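Interferon-activable protein 202 (Mus musculus, PDB 4LNQ) binds double-stranded DNA without sequence specificity and restrains innate immune signalling by preventing activation of the AIM2 inflammasome, probably by sequestering cytoplasmic DNA. Local coordinates at residues A[124-129]-A[168-173]. Residues are numbered along the deposited sequence; the frame is centred on the assembly and turned at random.
Sequences GVFAVE and LQLFSF
The Phe126 ring is met obliquely by the CD2 methyl of Leu170, 3.7 Å from CE1, the two side chains crossing at about a right angle. Phe126 carries its CG beside the backbone N (chi1 -51°), which swings the ring back over Gly124, whose bare CA lies beneath it; its extended backbone has a positive phi (161°), a conformation open mainly to glycine. A second ring, that of Phe173 just past the bend in the same strand, lies against Leu170: CG of Leu170 sits 3.7 Å above one of its faces, displaced toward the rim. Farther along, CG2 of Val128 rests 3.6 Å from CB of Leu168. On the opposite side of the sheet Val125 and Gln169 run side by side, pointing the same way, with CG2 and CG 4.0 Å apart.

The backbones form an antiparallel ladder. Gly124 and Leu170 exchange two bonds, the one from Leu170 N to Gly124 O being 2.8 Å long and nearly linear at both ends. Phe126 and Leu168 form the second hydrogen-bonded pair, and between them Val125 and Gln169 make a non-hydrogen-bonded pair, where Val125 CA also approaches Leu168 O at 3.3 Å in a CA-H...O contact.

This ladder belongs to the second of the two OB folds of the first HIN-200 domain, which binds DNA. Strand 168-176 turns a corner at Ser172, where Ser172 and Phe173 face Ile122 in a G1 beta bulge. Leu168 and Leu170 pack inward against Ile192 of strand 191-194, Phe126 reaches Ile142 of strand 138-143, and Val151 of strand 148-153 meets Leu170 and Phe173.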
ATOM      1  N   GLY A 124      11.198   7.054  24.336  1.00 23.20           N
ATOM      2  CA  GLY A 124      11.443   8.489  24.463  1.00 27.70           C
ATOM      3  C   GLY A 124      10.213   9.362  24.315  1.00 27.96           C
ATOM      4  O   GLY A 124       9.109   8.868  24.051  1.00 26.34           O
ATOM      5  N   VAL A 125      10.408  10.662  24.511  1.00 24.20           N
ATOM      6  CA  VAL A 125       9.335  11.646  24.400  1.00 28.27           C
ATOM      7  C   VAL A 125       9.682  12.649  23.298  1.00 34.12           C
ATOM      8  O   VAL A 125      10.753  13.260  23.320  1.00 26.51           O
ATOM      9  CB  VAL A 125       9.097  12.380  25.726  1.00 31.00           C
ATOM     10  CG1 VAL A 125       8.090  13.510  25.544  1.00 31.34           C
ATOM     11  CG2 VAL A 125       8.606  11.400  26.788  1.00 30.24           C
ATOM     12  N   PHE A 126       8.780  12.807  22.329  1.00 29.91           N
ATOM     13  CA  PHE A 126       9.080  13.609  21.136  1.00 31.61           C
ATOM     14  C   PHE A 126       7.963  14.589  20.770  1.00 31.77           C
ATOM     15  O   PHE A 126       6.782  14.291  20.954  1.00 35.96           O
ATOM     16  CB  PHE A 126       9.324  12.693  19.929  1.00 30.48           C
ATOM     17  CG  PHE A 126      10.332  11.594  20.176  1.00 29.05           C
ATOM     18  CD1 PHE A 126       9.949  10.397  20.764  1.00 23.62           C
ATOM     19  CD2 PHE A 126      11.658  11.763  19.808  1.00 30.79           C
ATOM     20  CE1 PHE A 126      10.874   9.388  20.999  1.00 26.33           C
ATOM     21  CE2 PHE A 126      12.590  10.758  20.023  1.00 27.46           C
ATOM     22  CZ  PHE A 126      12.198   9.566  20.626  1.00 24.16           C
ATOM     23  N   ALA A 127       8.340  15.750  20.235  1.00 28.35           N
ATOM     24  CA  ALA A 127       7.373  16.656  19.618  1.00 32.65           C
ATOM     25  C   ALA A 127       6.728  15.982  18.400  1.00 32.70           C
ATOM     26  O   ALA A 127       7.379  15.219  17.677  1.00 28.76           O
ATOM     27  CB  ALA A 127       8.043  17.976  19.200  1.00 34.48           C
ATOM     28  N   VAL A 128       5.448  16.267  18.177  1.00 35.66           N
ATOM     29  CA  VAL A 128       4.722  15.724  17.032  1.00 33.06           C
ATOM     30  C   VAL A 128       4.479  16.816  15.986  1.00 36.90           C
ATOM     31  O   VAL A 128       3.944  17.880  16.300  1.00 35.84           O
ATOM     32  CB  VAL A 128       3.364  15.126  17.451  1.00 38.01           C
ATOM     33  CG1 VAL A 128       2.565  14.656  16.221  1.00 35.74           C
ATOM     34  CG2 VAL A 128       3.567  13.991  18.433  1.00 32.44           C
ATOM     35  N   GLU A 129       4.866  16.548  14.744  1.00 37.03           N
ATOM     36  CA  GLU A 129       4.621  17.503  13.664  1.00 38.24           C
ATOM     37  C   GLU A 129       3.282  17.215  12.985  1.00 40.24           C
ATOM     38  O   GLU A 129       2.577  18.137  12.559  1.00 47.10           O
ATOM     39  CB  GLU A 129       5.763  17.482  12.640  1.00 44.63           C
ATOM     40  CG  GLU A 129       5.733  18.667  11.667  1.00 57.08           C
ATOM     41  CD  GLU A 129       6.931  18.692  10.733  1.00 71.92           C
ATOM     42  OE1 GLU A 129       8.079  18.533  11.212  1.00 80.10           O
ATOM     43  OE2 GLU A 129       6.722  18.870   9.514  1.00 79.43           O
ATOM     44  N   LEU A 168       4.630  13.147  22.339  1.00 27.25           N
ATOM     45  CA  LEU A 168       4.321  11.726  22.187  1.00 26.77           C
ATOM     46  C   LEU A 168       5.325  10.896  22.992  1.00 33.73           C
ATOM     47  O   LEU A 168       6.532  11.065  22.829  1.00 34.79           O
ATOM     48  CB  LEU A 168       4.364  11.346  20.703  1.00 32.99           C
ATOM     49  CG  LEU A 168       3.929   9.923  20.346  1.00 36.61           C
ATOM     50  CD1 LEU A 168       2.453   9.733  20.682  1.00 36.40           C
ATOM     51  CD2 LEU A 168       4.208   9.606  18.868  1.00 38.93           C
ATOM     52  N   GLN A 169       4.825  10.043  23.886  1.00 31.57           N
ATOM     53  CA  GLN A 169       5.676   9.122  24.643  1.00 29.80           C
ATOM     54  C   GLN A 169       5.680   7.746  23.992  1.00 30.53           C
ATOM     55  O   GLN A 169       4.631   7.131  23.771  1.00 32.82           O
ATOM     56  CB  GLN A 169       5.211   8.970  26.094  1.00 35.23           C
ATOM     57  CG  GLN A 169       4.787  10.257  26.762  1.00 41.43           C
ATOM     58  CD  GLN A 169       4.522  10.080  28.250  1.00 55.75           C
ATOM     59  OE1 GLN A 169       3.492  10.522  28.769  1.00 58.29           O
ATOM     60  NE2 GLN A 169       5.463   9.439  28.948  1.00 52.10           N
ATOM     61  N   LEU A 170       6.875   7.264  23.701  1.00 22.53           N
ATOM     62  CA  LEU A 170       7.042   5.995  23.010  1.00 23.84           C
ATOM     63  C   LEU A 170       7.746   5.020  23.936  1.00 23.84           C
ATOM     64  O   LEU A 170       8.758   5.362  24.546  1.00 22.22           O
ATOM     65  CB  LEU A 170       7.934   6.212  21.791  1.00 29.20           C
ATOM     66  CG  LEU A 170       7.320   6.425  20.423  1.00 38.58           C
ATOM     67  CD1 LEU A 170       6.028   7.163  20.559  1.00 41.79           C
ATOM     68  CD2 LEU A 170       8.298   7.153  19.520  1.00 30.83           C
ATOM     69  N   PHE A 171       7.228   3.802  24.023  1.00 21.46           N
ATOM     70  CA  PHE A 171       7.891   2.745  24.783  1.00 24.49           C
ATOM     71  C   PHE A 171       8.068   1.518  23.904  1.00 22.73           C
ATOM     72  O   PHE A 171       7.108   1.038  23.286  1.00 24.03           O
ATOM     73  CB  PHE A 171       7.052   2.334  25.986  1.00 19.21           C
ATOM     74  CG  PHE A 171       6.796   3.443  26.968  1.00 24.02           C
ATOM     75  CD1 PHE A 171       5.821   4.403  26.718  1.00 24.40           C
ATOM     76  CD2 PHE A 171       7.497   3.493  28.168  1.00 26.55           C
ATOM     77  CE1 PHE A 171       5.568   5.410  27.639  1.00 23.67           C
ATOM     78  CE2 PHE A 171       7.258   4.497  29.099  1.00 34.36           C
ATOM     79  CZ  PHE A 171       6.291   5.459  28.843  1.00 29.45           C
ATOM     80  N   SER A 172       9.291   1.011  23.858  1.00 20.35           N
ATOM     81  CA  SER A 172       9.578  -0.236  23.162  1.00 24.90           C
ATOM     82  C   SER A 172       9.103  -0.228  21.704  1.00 23.57           C
ATOM     83  O   SER A 172       8.441  -1.165  21.238  1.00 21.09           O
ATOM     84  CB  SER A 172       8.962  -1.423  23.919  1.00 25.41           C
ATOM     85  OG  SER A 172       9.459  -2.653  23.420  1.00 24.26           O
ATOM     86  N   PHE A 173       9.436   0.826  20.981  1.00 18.27           N
ATOM     87  CA  PHE A 173       9.249   0.805  19.527  1.00 18.42           C
ATOM     88  C   PHE A 173      10.487   0.229  18.845  1.00 23.67           C
ATOM     89  O   PHE A 173      11.578   0.268  19.404  1.00 24.86           O
ATOM     90  CB  PHE A 173       8.961   2.206  19.001  1.00 23.64           C
ATOM     91  CG  PHE A 173       7.502   2.554  19.016  1.00 20.90           C
ATOM     92  CD1 PHE A 173       6.847   2.760  20.220  1.00 23.33           C
ATOM     93  CD2 PHE A 173       6.777   2.640  17.823  1.00 22.61           C
ATOM     94  CE1 PHE A 173       5.493   3.082  20.253  1.00 26.38           C
ATOM     95  CE2 PHE A 173       5.431   2.945  17.840  1.00 24.41           C
ATOM     96  CZ  PHE A 173       4.784   3.171  19.070  1.00 27.43           C
TER